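Local coordinates for 39 kDa initiator binding protein (Trichomonas vaginalis, PDB 1Q87) that binds the initiator (Inr) element of core promoters in this primitive eukaryote and is represented here by its C-terminal domain, at residues 37-42 and 96-101; 82-87 and 102-107; 116-121 and 195-200; 126-131 and 156-161; 167-172 and 188-193. All coordinates share one frame; numbering follows the deposited sequence.

Contact 1 (37-42 and 96-101)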
# COMPACT_ATOMS: atom_id res chain seq x y z
N ALA A 37 10.76 -13.67 -2.07
CA ALA A 37 10.48 -15.08 -1.85
C ALA A 37 9.01 -15.23 -1.48
O ALA A 37 8.36 -16.17 -1.94
CB ALA A 37 11.36 -15.62 -0.74
N LYS A 38 8.47 -14.31 -0.66
CA LYS A 38 7.07 -14.40 -0.31
C LYS A 38 6.16 -14.23 -1.50
O LYS A 38 5.18 -14.94 -1.64
CB LYS A 38 6.67 -13.35 0.74
CG LYS A 38 6.53 -13.89 2.12
CD LYS A 38 5.49 -14.98 2.26
CE LYS A 38 5.75 -15.76 3.55
NZ LYS A 38 4.60 -16.61 3.96
N VAL A 39 6.46 -13.24 -2.33
CA VAL A 39 5.63 -12.98 -3.50
C VAL A 39 5.56 -14.26 -4.35
O VAL A 39 4.47 -14.64 -4.81
CB VAL A 39 6.18 -11.82 -4.35
CG1 VAL A 39 5.28 -11.62 -5.60
CG2 VAL A 39 6.24 -10.48 -3.52
N ASP A 40 6.70 -14.92 -4.54
CA ASP A 40 6.77 -16.17 -5.30
C ASP A 40 5.85 -17.22 -4.67
O ASP A 40 4.99 -17.78 -5.33
CB ASP A 40 8.19 -16.73 -5.31
CG ASP A 40 9.15 -15.91 -6.16
OD1 ASP A 40 8.72 -15.39 -7.22
OD2 ASP A 40 10.33 -15.80 -5.76
N GLU A 41 6.01 -17.47 -3.39
CA GLU A 41 5.15 -18.43 -2.71
C GLU A 41 3.65 -18.17 -2.93
O GLU A 41 2.88 -19.06 -3.33
CB GLU A 41 5.43 -18.41 -1.20
CG GLU A 41 4.41 -19.20 -0.37
CD GLU A 41 4.47 -18.88 1.13
OE1 GLU A 41 5.59 -18.72 1.67
OE2 GLU A 41 3.40 -18.79 1.78
N ILE A 42 3.22 -16.94 -2.67
CA ILE A 42 1.80 -16.63 -2.80
C ILE A 42 1.27 -16.70 -4.23
O ILE A 42 0.12 -17.10 -4.47
CB ILE A 42 1.52 -15.26 -2.17
CG1 ILE A 42 1.86 -15.32 -0.67
CG2 ILE A 42 0.10 -14.84 -2.43
CD1 ILE A 42 1.61 -14.01 0.06
N ALA A 96 4.42 -9.78 -11.20
CA ALA A 96 4.75 -8.40 -10.90
C ALA A 96 3.53 -7.62 -10.38
O ALA A 96 3.71 -6.68 -9.61
CB ALA A 96 5.34 -7.71 -12.13
N ASP A 97 2.32 -7.99 -10.78
CA ASP A 97 1.12 -7.29 -10.25
C ASP A 97 0.92 -7.65 -8.76
O ASP A 97 0.60 -6.77 -7.94
CB ASP A 97 -0.11 -7.66 -11.06
CG ASP A 97 0.02 -7.23 -12.52
OD1 ASP A 97 0.13 -6.01 -12.77
OD2 ASP A 97 0.02 -8.09 -13.43
N LEU A 98 1.12 -8.93 -8.42
CA LEU A 98 0.99 -9.37 -7.04
C LEU A 98 2.10 -8.66 -6.24
O LEU A 98 1.85 -8.18 -5.13
CB LEU A 98 1.17 -10.88 -6.91
CG LEU A 98 0.29 -11.81 -6.03
CD1 LEU A 98 1.17 -12.78 -5.29
CD2 LEU A 98 -0.53 -11.06 -5.05
N TYR A 99 3.31 -8.62 -6.79
CA TYR A 99 4.45 -7.96 -6.13
C TYR A 99 4.08 -6.50 -5.77
O TYR A 99 4.27 -6.03 -4.65
CB TYR A 99 5.66 -7.94 -7.05
CG TYR A 99 6.92 -7.40 -6.42
CD1 TYR A 99 7.89 -8.28 -5.93
CD2 TYR A 99 7.18 -6.02 -6.32
CE1 TYR A 99 9.08 -7.82 -5.37
CE2 TYR A 99 8.41 -5.53 -5.74
CZ TYR A 99 9.34 -6.46 -5.27
OH TYR A 99 10.56 -6.09 -4.75
N LYS A 100 3.52 -5.80 -6.73
CA LYS A 100 3.10 -4.43 -6.54
C LYS A 100 2.06 -4.33 -5.41
O LYS A 100 2.18 -3.50 -4.50
CB LYS A 100 2.49 -3.91 -7.85
CG LYS A 100 2.03 -2.48 -7.81
CD LYS A 100 2.33 -1.77 -9.14
CE LYS A 100 1.22 -1.95 -10.17
NZ LYS A 100 1.27 -0.92 -11.27
N PHE A 101 1.06 -5.22 -5.47
CA PHE A 101 -0.06 -5.22 -4.52
C PHE A 101 0.37 -5.52 -3.10
O PHE A 101 -0.05 -4.86 -2.16
CB PHE A 101 -1.13 -6.20 -4.98
CG PHE A 101 -2.36 -6.18 -4.15
CD1 PHE A 101 -3.19 -5.07 -4.17
CD2 PHE A 101 -2.68 -7.25 -3.33
CE1 PHE A 101 -4.33 -5.02 -3.37
CE2 PHE A 101 -3.81 -7.21 -2.53
CZ PHE A 101 -4.63 -6.09 -2.55

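Contact 2 (82-87 and 102-107)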
# COMPACT_ATOMS: atom_id res chain seq x y z
N SER A 82 -9.89 -5.47 -6.87
CA SER A 82 -10.06 -5.09 -8.26
C SER A 82 -9.81 -3.59 -8.46
O SER A 82 -9.27 -3.20 -9.50
CB SER A 82 -11.45 -5.47 -8.74
OG SER A 82 -11.66 -4.94 -10.03
N ALA A 83 -10.20 -2.77 -7.47
CA ALA A 83 -10.03 -1.32 -7.53
C ALA A 83 -8.60 -0.92 -7.30
O ALA A 83 -8.16 0.09 -7.83
CB ALA A 83 -10.90 -0.63 -6.51
N ILE A 84 -7.88 -1.67 -6.50
CA ILE A 84 -6.49 -1.34 -6.28
C ILE A 84 -5.63 -1.78 -7.47
O ILE A 84 -4.73 -1.04 -7.91
CB ILE A 84 -6.00 -1.94 -4.94
CG1 ILE A 84 -6.75 -1.27 -3.80
CG2 ILE A 84 -4.51 -1.66 -4.71
CD1 ILE A 84 -6.52 -1.94 -2.46
N MET A 85 -5.93 -2.96 -8.02
CA MET A 85 -5.14 -3.44 -9.17
C MET A 85 -5.52 -2.82 -10.52
O MET A 85 -5.93 -3.53 -11.46
CB MET A 85 -5.24 -4.95 -9.29
CG MET A 85 -4.69 -5.67 -8.11
SD MET A 85 -4.72 -7.42 -8.40
CE MET A 85 -3.16 -7.90 -7.65
N ALA A 86 -5.39 -1.50 -10.63
CA ALA A 86 -5.66 -0.83 -11.89
C ALA A 86 -4.56 -1.28 -12.86
O ALA A 86 -3.48 -1.74 -12.42
CB ALA A 86 -5.63 0.67 -11.72
N PRO A 87 -4.80 -1.18 -14.18
CA PRO A 87 -6.05 -0.67 -14.75
C PRO A 87 -7.13 -1.74 -14.79
O PRO A 87 -6.83 -2.95 -14.81
CB PRO A 87 -5.65 -0.22 -16.16
CG PRO A 87 -4.15 -0.04 -16.07
CD PRO A 87 -3.76 -1.22 -15.21
N LEU A 102 1.21 -6.53 -2.95
CA LEU A 102 1.70 -6.90 -1.63
C LEU A 102 2.70 -5.83 -1.12
O LEU A 102 2.84 -5.59 0.10
CB LEU A 102 2.36 -8.30 -1.71
CG LEU A 102 1.39 -9.52 -1.78
CD1 LEU A 102 2.10 -10.77 -2.25
CD2 LEU A 102 0.76 -9.79 -0.40
N ALA A 103 3.38 -5.17 -2.04
CA ALA A 103 4.36 -4.12 -1.70
C ALA A 103 3.63 -2.93 -1.11
O ALA A 103 4.11 -2.35 -0.15
CB ALA A 103 5.13 -3.68 -2.95
N MET A 104 2.48 -2.58 -1.67
CA MET A 104 1.70 -1.45 -1.15
C MET A 104 1.04 -1.75 0.18
O MET A 104 1.15 -0.95 1.11
CB MET A 104 0.57 -1.04 -2.11
CG MET A 104 1.05 -0.64 -3.50
SD MET A 104 -0.34 -0.12 -4.45
CE MET A 104 -0.79 -1.73 -5.25
N PHE A 105 0.38 -2.90 0.30
CA PHE A 105 -0.35 -3.23 1.52
C PHE A 105 -0.08 -4.55 2.26
O PHE A 105 -0.85 -4.91 3.12
CB PHE A 105 -1.82 -3.16 1.23
CG PHE A 105 -2.27 -1.86 0.67
CD1 PHE A 105 -2.31 -0.70 1.46
CD2 PHE A 105 -2.74 -1.80 -0.63
CE1 PHE A 105 -2.82 0.50 0.95
CE2 PHE A 105 -3.26 -0.60 -1.17
CZ PHE A 105 -3.30 0.55 -0.39
N GLY A 106 0.99 -5.26 1.92
CA GLY A 106 1.30 -6.49 2.62
C GLY A 106 1.96 -6.20 3.98
O GLY A 106 2.22 -5.04 4.31
N PRO A 107 2.27 -7.24 4.78
CA PRO A 107 2.03 -8.67 4.44
C PRO A 107 0.57 -9.04 4.27
O PRO A 107 -0.34 -8.30 4.67
CB PRO A 107 2.69 -9.45 5.58
CG PRO A 107 3.37 -8.40 6.47
CD PRO A 107 2.64 -7.11 6.20

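Contact 3 (116-121 and 195-200)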
# COMPACT_ATOMS: atom_id res chain seq x y z
N ALA A 116 -7.84 -0.53 4.55
CA ALA A 116 -8.87 0.26 5.21
C ALA A 116 -8.22 1.48 5.88
O ALA A 116 -8.69 2.61 5.71
CB ALA A 116 -9.60 -0.57 6.27
N SER A 117 -7.14 1.25 6.61
CA SER A 117 -6.48 2.36 7.28
C SER A 117 -6.15 3.52 6.34
O SER A 117 -6.66 4.64 6.52
CB SER A 117 -5.22 1.88 7.97
OG SER A 117 -4.48 2.99 8.46
N LEU A 118 -5.34 3.24 5.32
CA LEU A 118 -4.93 4.27 4.37
C LEU A 118 -6.11 4.83 3.64
O LEU A 118 -6.28 6.05 3.54
CB LEU A 118 -3.93 3.71 3.34
CG LEU A 118 -2.94 4.63 2.58
CD1 LEU A 118 -3.06 4.42 1.09
CD2 LEU A 118 -3.19 6.08 2.87
N LEU A 119 -6.93 3.94 3.11
CA LEU A 119 -8.08 4.35 2.36
C LEU A 119 -9.03 5.28 3.12
O LEU A 119 -9.67 6.16 2.53
CB LEU A 119 -8.82 3.11 1.91
CG LEU A 119 -9.35 3.14 0.50
CD1 LEU A 119 -8.35 3.84 -0.40
CD2 LEU A 119 -9.59 1.69 0.04
N LEU A 120 -9.13 5.09 4.43
CA LEU A 120 -10.05 5.90 5.22
C LEU A 120 -9.55 7.34 5.34
O LEU A 120 -10.36 8.27 5.32
CB LEU A 120 -10.25 5.26 6.59
CG LEU A 120 -11.53 5.64 7.34
CD1 LEU A 120 -11.25 6.78 8.31
CD2 LEU A 120 -12.64 5.99 6.33
N ILE A 121 -8.23 7.51 5.42
CA ILE A 121 -7.58 8.82 5.51
C ILE A 121 -7.88 9.68 4.28
O ILE A 121 -8.35 10.81 4.39
CB ILE A 121 -6.05 8.69 5.61
CG1 ILE A 121 -5.68 7.75 6.75
CG2 ILE A 121 -5.42 10.01 5.83
CD1 ILE A 121 -6.25 8.15 8.07
N LYS A 195 -1.38 7.43 12.33
CA LYS A 195 -0.35 8.03 13.17
C LYS A 195 0.56 8.93 12.32
O LYS A 195 0.87 10.08 12.68
CB LYS A 195 0.50 6.92 13.80
CG LYS A 195 0.99 7.18 15.21
CD LYS A 195 1.90 8.40 15.30
CE LYS A 195 2.25 8.72 16.76
NZ LYS A 195 2.93 7.59 17.45
N TYR A 196 1.01 8.38 11.19
CA TYR A 196 1.91 9.08 10.31
C TYR A 196 1.30 10.34 9.75
O TYR A 196 1.97 11.37 9.66
CB TYR A 196 2.37 8.18 9.17
CG TYR A 196 3.11 8.96 8.11
CD1 TYR A 196 2.42 9.50 7.02
CD2 TYR A 196 4.48 9.21 8.22
CE1 TYR A 196 3.07 10.28 6.07
CE2 TYR A 196 5.15 10.00 7.26
CZ TYR A 196 4.43 10.53 6.20
OH TYR A 196 5.03 11.34 5.26
N PHE A 197 0.03 10.29 9.36
CA PHE A 197 -0.61 11.48 8.83
C PHE A 197 -1.03 12.43 9.95
O PHE A 197 -1.52 13.54 9.70
CB PHE A 197 -1.82 11.12 7.98
CG PHE A 197 -1.48 10.82 6.56
CD1 PHE A 197 -1.28 11.86 5.66
CD2 PHE A 197 -1.34 9.52 6.13
CE1 PHE A 197 -0.94 11.60 4.35
CE2 PHE A 197 -1.00 9.25 4.83
CZ PHE A 197 -0.80 10.30 3.93
N GLU A 198 -0.84 11.97 11.18
CA GLU A 198 -1.15 12.77 12.35
C GLU A 198 0.09 13.62 12.56
O GLU A 198 0.03 14.85 12.64
CB GLU A 198 -1.37 11.86 13.56
CG GLU A 198 -1.88 12.56 14.81
CD GLU A 198 -1.67 11.72 16.07
OE1 GLU A 198 -0.50 11.56 16.49
OE2 GLU A 198 -2.66 11.21 16.63
N MET A 199 1.23 12.93 12.62
CA MET A 199 2.53 13.55 12.81
C MET A 199 2.96 14.45 11.66
O MET A 199 3.79 15.32 11.87
CB MET A 199 3.59 12.47 12.95
CG MET A 199 3.34 11.49 14.04
SD MET A 199 4.40 11.87 15.40
CE MET A 199 5.89 10.99 14.91
N LYS A 200 2.44 14.23 10.46
CA LYS A 200 2.84 15.01 9.30
C LYS A 200 1.65 15.16 8.41
O LYS A 200 1.55 14.49 7.39
CB LYS A 200 3.93 14.25 8.53
CG LYS A 200 4.95 13.51 9.39
CD LYS A 200 6.28 14.23 9.48
CE LYS A 200 7.22 13.50 10.44
NZ LYS A 200 8.64 13.98 10.38

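Contact 4 (126-131 and 156-161)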
# COMPACT_ATOMS: atom_id res chain seq x y z
N GLY A 126 -10.40 14.94 0.93
CA GLY A 126 -10.53 15.27 -0.47
C GLY A 126 -10.21 14.18 -1.49
O GLY A 126 -10.08 14.47 -2.67
N HIS A 127 -10.09 12.94 -1.03
CA HIS A 127 -9.82 11.80 -1.92
C HIS A 127 -8.61 12.05 -2.81
O HIS A 127 -8.72 12.14 -4.03
CB HIS A 127 -11.03 11.51 -2.81
CG HIS A 127 -12.35 11.69 -2.12
ND1 HIS A 127 -13.24 10.66 -1.96
CD2 HIS A 127 -12.94 12.79 -1.59
CE1 HIS A 127 -14.33 11.12 -1.37
NE2 HIS A 127 -14.17 12.41 -1.14
N TRP A 128 -7.44 12.13 -2.21
CA TRP A 128 -6.23 12.36 -2.97
C TRP A 128 -5.59 11.09 -3.53
O TRP A 128 -4.95 11.17 -4.57
CB TRP A 128 -5.20 13.14 -2.13
CG TRP A 128 -5.02 12.63 -0.72
CD1 TRP A 128 -5.70 13.03 0.40
CD2 TRP A 128 -4.10 11.61 -0.30
NE1 TRP A 128 -5.26 12.30 1.50
CE2 TRP A 128 -4.28 11.43 1.09
CE3 TRP A 128 -3.15 10.82 -0.96
CZ2 TRP A 128 -3.55 10.49 1.83
CZ3 TRP A 128 -2.42 9.88 -0.22
CH2 TRP A 128 -2.62 9.73 1.15
N LEU A 129 -5.75 9.95 -2.85
CA LEU A 129 -5.16 8.66 -3.29
C LEU A 129 -5.71 8.14 -4.62
O LEU A 129 -6.92 8.18 -4.88
CB LEU A 129 -5.38 7.58 -2.22
CG LEU A 129 -4.64 6.24 -2.36
CD1 LEU A 129 -3.15 6.41 -2.20
CD2 LEU A 129 -5.11 5.27 -1.31
N THR A 130 -4.82 7.66 -5.49
CA THR A 130 -5.24 7.12 -6.78
C THR A 130 -4.35 5.92 -7.11
O THR A 130 -3.16 5.94 -6.83
CB THR A 130 -5.10 8.21 -7.90
OG1 THR A 130 -5.49 7.67 -9.17
CG2 THR A 130 -3.67 8.70 -7.98
N PHE A 131 -4.91 4.87 -7.68
CA PHE A 131 -4.11 3.71 -8.02
C PHE A 131 -3.85 3.64 -9.51
O PHE A 131 -3.33 2.64 -10.02
CB PHE A 131 -4.80 2.44 -7.55
CG PHE A 131 -4.90 2.36 -6.07
CD1 PHE A 131 -3.79 2.03 -5.33
CD2 PHE A 131 -6.05 2.78 -5.41
CE1 PHE A 131 -3.82 2.11 -3.95
CE2 PHE A 131 -6.08 2.86 -4.04
CZ PHE A 131 -4.97 2.53 -3.31
N ASN A 156 6.17 -0.04 -2.74
CA ASN A 156 5.83 0.17 -1.32
C ASN A 156 6.03 1.64 -0.98
O ASN A 156 5.90 2.05 0.18
CB ASN A 156 6.72 -0.67 -0.39
CG ASN A 156 8.20 -0.33 -0.51
OD1 ASN A 156 8.68 -0.02 -1.61
ND2 ASN A 156 8.94 -0.41 0.60
N CYS A 157 6.35 2.46 -1.98
CA CYS A 157 6.58 3.88 -1.72
C CYS A 157 5.42 4.75 -2.17
O CYS A 157 5.12 4.82 -3.37
CB CYS A 157 7.87 4.35 -2.43
SG CYS A 157 8.22 6.15 -2.24
N LEU A 158 4.76 5.40 -1.23
CA LEU A 158 3.66 6.29 -1.57
C LEU A 158 4.25 7.69 -1.81
O LEU A 158 4.92 8.26 -0.96
CB LEU A 158 2.62 6.34 -0.43
CG LEU A 158 1.55 7.44 -0.56
CD1 LEU A 158 0.62 7.09 -1.73
CD2 LEU A 158 0.74 7.61 0.78
N ILE A 159 3.99 8.24 -2.99
CA ILE A 159 4.50 9.58 -3.28
C ILE A 159 3.33 10.53 -3.02
O ILE A 159 2.23 10.22 -3.44
CB ILE A 159 4.94 9.69 -4.75
CG1 ILE A 159 6.08 8.72 -5.04
CG2 ILE A 159 5.39 11.12 -5.05
CD1 ILE A 159 6.45 8.70 -6.52
N LEU A 160 3.59 11.66 -2.34
CA LEU A 160 2.58 12.69 -2.00
C LEU A 160 2.94 14.08 -2.49
O LEU A 160 3.97 14.65 -2.09
CB LEU A 160 2.41 12.79 -0.49
CG LEU A 160 1.40 11.82 0.07
CD1 LEU A 160 1.39 11.88 1.60
CD2 LEU A 160 0.04 12.20 -0.52
N LYS A 161 2.05 14.64 -3.32
CA LYS A 161 2.25 15.97 -3.90
C LYS A 161 1.45 17.04 -3.18
O LYS A 161 0.29 17.26 -3.49
CB LYS A 161 1.86 15.95 -5.39
CG LYS A 161 2.26 17.21 -6.14
CD LYS A 161 3.01 16.85 -7.41
CE LYS A 161 3.55 18.08 -8.11
NZ LYS A 161 4.63 17.73 -9.08

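Contact 5 (167-172 and 188-193)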
# COMPACT_ATOMS: atom_id res chain seq x y z
N ARG A 167 6.58 14.48 -1.01
CA ARG A 167 6.98 13.74 0.17
C ARG A 167 6.91 12.23 -0.10
O ARG A 167 6.08 11.79 -0.88
CB ARG A 167 6.06 14.10 1.33
CG ARG A 167 6.56 13.64 2.68
CD ARG A 167 5.45 13.75 3.71
NE ARG A 167 4.59 14.90 3.46
CZ ARG A 167 3.39 15.06 4.02
NH1 ARG A 167 2.92 14.15 4.86
NH2 ARG A 167 2.66 16.14 3.75
N LYS A 168 7.77 11.45 0.55
CA LYS A 168 7.76 10.02 0.37
C LYS A 168 7.66 9.22 1.67
O LYS A 168 8.30 9.56 2.65
CB LYS A 168 8.98 9.58 -0.41
CG LYS A 168 8.89 9.93 -1.91
CD LYS A 168 10.09 9.41 -2.67
CE LYS A 168 10.13 9.96 -4.10
NZ LYS A 168 11.41 9.58 -4.77
N ILE A 169 6.86 8.15 1.68
CA ILE A 169 6.73 7.32 2.88
C ILE A 169 6.57 5.86 2.47
O ILE A 169 5.76 5.53 1.60
CB ILE A 169 5.56 7.83 3.75
CG1 ILE A 169 5.45 6.99 4.99
CG2 ILE A 169 4.32 7.97 2.92
CD1 ILE A 169 6.71 7.04 5.87
N TRP A 170 7.34 4.98 3.10
CA TRP A 170 7.35 3.56 2.72
C TRP A 170 6.62 2.53 3.56
O TRP A 170 6.83 2.44 4.79
CB TRP A 170 8.80 3.07 2.57
CG TRP A 170 9.57 3.72 1.42
CD1 TRP A 170 9.85 3.17 0.22
CD2 TRP A 170 10.13 5.05 1.40
NE1 TRP A 170 10.55 4.06 -0.56
CE2 TRP A 170 10.74 5.22 0.14
CE3 TRP A 170 10.19 6.11 2.32
CZ2 TRP A 170 11.41 6.40 -0.22
CZ3 TRP A 170 10.85 7.27 1.96
CH2 TRP A 170 11.45 7.41 0.70
N ASN A 171 5.78 1.73 2.89
CA ASN A 171 5.11 0.68 3.58
C ASN A 171 6.17 -0.38 3.70
O ASN A 171 6.92 -0.58 2.75
CB ASN A 171 3.95 0.10 2.78
CG ASN A 171 3.38 -1.16 3.44
OD1 ASN A 171 2.96 -1.12 4.60
ND2 ASN A 171 3.36 -2.27 2.70
N LYS A 172 6.29 -1.00 4.88
CA LYS A 172 7.24 -2.09 5.09
C LYS A 172 6.40 -3.37 4.85
O LYS A 172 5.66 -3.81 5.73
CB LYS A 172 7.77 -2.06 6.51
CG LYS A 172 8.36 -0.72 6.93
CD LYS A 172 9.73 -0.52 6.31
CE LYS A 172 10.80 -1.37 7.01
NZ LYS A 172 12.12 -1.33 6.29
N GLU A 188 12.89 6.60 10.33
CA GLU A 188 11.95 6.83 11.43
C GLU A 188 10.65 6.05 11.14
O GLU A 188 9.93 6.34 10.18
CB GLU A 188 11.59 8.33 11.57
CG GLU A 188 10.87 8.68 12.92
CD GLU A 188 10.46 10.17 13.07
OE1 GLU A 188 11.33 11.07 12.95
OE2 GLU A 188 9.27 10.46 13.33
N LYS A 189 10.38 5.06 11.99
CA LYS A 189 9.20 4.19 11.89
C LYS A 189 7.95 4.83 12.46
O LYS A 189 8.02 5.75 13.27
CB LYS A 189 9.50 2.86 12.61
CG LYS A 189 10.78 2.18 12.12
CD LYS A 189 10.94 0.72 12.54
CE LYS A 189 11.51 0.58 13.95
NZ LYS A 189 12.92 1.04 14.05
N TYR A 190 6.78 4.39 12.01
CA TYR A 190 5.52 4.92 12.50
C TYR A 190 4.63 3.72 12.79
O TYR A 190 4.85 2.64 12.23
CB TYR A 190 4.87 5.86 11.49
CG TYR A 190 5.71 7.08 11.21
CD1 TYR A 190 5.68 8.20 12.06
CD2 TYR A 190 6.57 7.11 10.12
CE1 TYR A 190 6.52 9.30 11.83
CE2 TYR A 190 7.41 8.20 9.88
CZ TYR A 190 7.38 9.29 10.73
OH TYR A 190 8.21 10.35 10.46
N ASP A 191 3.65 3.90 13.66
CA ASP A 191 2.77 2.81 14.04
C ASP A 191 1.75 2.46 12.98
O ASP A 191 1.43 1.29 12.79
CB ASP A 191 2.02 3.15 15.34
CG ASP A 191 2.93 3.20 16.56
OD1 ASP A 191 3.97 2.50 16.57
OD2 ASP A 191 2.60 3.92 17.52
N SER A 192 1.22 3.45 12.28
CA SER A 192 0.20 3.17 11.30
C SER A 192 0.08 4.34 10.35
O SER A 192 0.67 5.40 10.58
CB SER A 192 -1.12 3.01 12.00
OG SER A 192 -1.66 4.31 12.24
N TRP A 193 -0.74 4.19 9.32
CA TRP A 193 -0.92 5.32 8.42
C TRP A 193 -1.52 6.51 9.17
O TRP A 193 -1.07 7.63 8.98
CB TRP A 193 -1.85 4.97 7.25
CG TRP A 193 -1.22 4.10 6.20
CD1 TRP A 193 -1.53 2.81 5.93
CD2 TRP A 193 -0.25 4.50 5.22
NE1 TRP A 193 -0.83 2.38 4.85
CE2 TRP A 193 -0.03 3.38 4.39
CE3 TRP A 193 0.46 5.68 4.97
CZ2 TRP A 193 0.87 3.41 3.31
CZ3 TRP A 193 1.36 5.71 3.90
CH2 TRP A 193 1.56 4.58 3.08

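Contact 1 (37-42 and 96-101)
V39 packs against Y99 and L98 where segments 37-42 and 96-101 of two C-domain helices, 29-47 and 95-105, pass each other, their local axes 9.6 Å apart and at 122°. This is ordinary apolar helix-helix packing: no hydrogen bond or salt bridge spans the two segments, and every touching residue is buried. From its β-carbon, which lies 4.6 Å from Y99 CA (V39 CB to Y99 CA), the V39 side chain splits into two methyls with separate tasks. CG1, anti to the backbone N (chi1 179°), reaches the main chain of the facing helix and sits 3.8 Å from Y99 N. CG2, beside the backbone N, turns toward the Y99 ring and meets it at CD1, 3.7 Å away, approaching obliquely; the two side chains cross at about a right angle. The phenol is held from elsewhere, by a hydrogen bond of Y99 OH with I24 N and an edge-to-face contact with F35. One turn on from V39, I42 crosses L98 nearly at a right angle, while F67 of helix 56-67 touches both. L98 CD1 touches two partners, 3.8 Å from V39 O and 3.7 Å from I42 CG2.

Contact 2 (82-87 and 102-107)
M104 and F105, near the C-terminal end of helix 95-105, receive the side chain of I84 from the C-terminal end of helix 74-84. Leading into them, L102 turns to F67, F35 and I42, and A103 to F35, I24 and P155, so the helix presents other faces to other parts of the domain. M104 comes next. Its chain bends at CG-SD (chi3 -92°), which carries the terminal methyl CE to 3.8 Å from I84 CG2, the two side chains sliding past each other in opposite directions. F105 follows, its ring meeting I84 twice: CG2 lies in the ring plane at the edge, 3.9 Å from CE2, and CD1 comes in obliquely, 3.8 Å from the same F105 CE2. One face of that ring carries CB of its own neighbour M104, 3.7 Å above the plane. At G106 the backbone N still bonds to L102 O at 2.6 Å, and the peptide leading into P107 is cis. Across the contact, M85 centres an inverse gamma turn, with a weak bond from A86 N to I84 O, and redirects the chain immediately after I84. I115 of helix 111-123 touches both I84 and F105: this is plain helix-helix packing, in which side chains of helices 74-84, 95-105 and 111-123 meet in the buried apolar interior of the domain.

Contact 3 (116-121 and 195-200)
K195 O accepts two backbone N-H groups, from M199 N at 2.9 Å and E198 N at 3.0 Å, both within the turn of helix 193-199 that offers F197 to I121 and L118. F197 chi1 (-86°) sets CG beside the backbone N, and its ring projects toward helix 111-123. The ring is packed on both faces. Over one, I121 CG2 stands 4.0 Å above the plane, displaced toward the rim; over the opposite face, Y196 CD1 lies 3.9 Å above, also toward the rim. In I121, chi1 of -53° puts CG1 beside the backbone N and leaves CG2 anti to it, and this methyl is 4.1 Å from both F197 CG and CD2. L118, one turn earlier, adds a looser, oblique touch, its CD2 4.3 Å from F197 CE2. W128, from the loop after helix 111-123, also meets the F197 ring, with the two planes at about 40°. A polar link between the helices lies just beyond the short segment: S117 OG bonds to D194 OD2. The bonds to K195 O stay within the turn that carries F197, whereas the serine-aspartate pair joins one helix to the other. The contact itself is apolar packing of methyls on a ring, with no hydrogen bond across it to fix its direction.

Contact 4 (126-131 and 156-161)
W128 meets L160 with the benzo part of its indole, CZ3 3.4 Å and CE3 3.5 Å from the methyl CD2. L160 belongs to strand 157-162, second in a five-stranded antiparallel sheet, while W128 sits in the loop after helix 111-123. The loop is itself tied to the sheet by backbone hydrogen bonds of W128 and T130 with G148. Chi1 of W128 is 46°, which puts CG in the crowded position between backbone N and carbonyl carbon and directs the ring at the strand. L160 approaches obliquely; L158, two residues away, comes to the indole edge near its plane, L158 CD2 being 4.0 Å from CH2, and crosses the tryptophan at about a right angle. The 3.4 Å approach of L160 CD2 to W128 CZ3 indicates tight packing of the methyl against the ring. L129, also touching L118 and L119 of helix 111-123, completes the loop's grip: its CD1 rests 3.9 Å from L158 CD1.

Contact 5 (167-172 and 188-193)
I169 and W193 form the tightly packed part of this contact. The methyl I169 CG2 sits at the edge of the indole near its plane, 3.9 Å from CZ3, and the two side chains slide past each other in opposite directions. L158 and L182 also touch W193. The torsion chi1 of -179° sends I169 CG1 anti to the backbone N and leaves CG2 between N and the carbonyl carbon, facing the tryptophan. The looser part is at Y190, whose ring receives I169 CD1 obliquely at 4.2 Å from CE2, and beyond it K189 is exposed while E188 is only partly buried. Y190 OH is hydrogen-bonded to D184 OD1, and its ring meets Y196 edge-to-face. S192, at the N-cap of helix 193-199, uses OG to hold K195 N. The contact joins strand 165-171 to the outermost strand 189-190, across strand 182-183, and to the start of helix 193-199. The isoleucine's branches thus bind by apolar packing alone, and no hydrogen bond crosses the contact.

In the fold
All five contacts belong to the one C-terminal domain. Contacts 1 and 2 share helix 95-105 and interleave along the chain, with centres 10 Å apart; they build the helical side of the domain. Contacts 4 and 5 follow one another in sequence, each using one strand of the adjacent pair 157-162 and 165-171, and their centres lie 13 Å apart. Contact 3 encloses both in sequence, joining helix 111-123 to helix 193-199; its centre lies about 25 Å from that of contact 1, on the opposite side of the chain's centre. Contact 2 touches contacts 3, 4 and 5, so the helical and sheet parts probably form a single packed body.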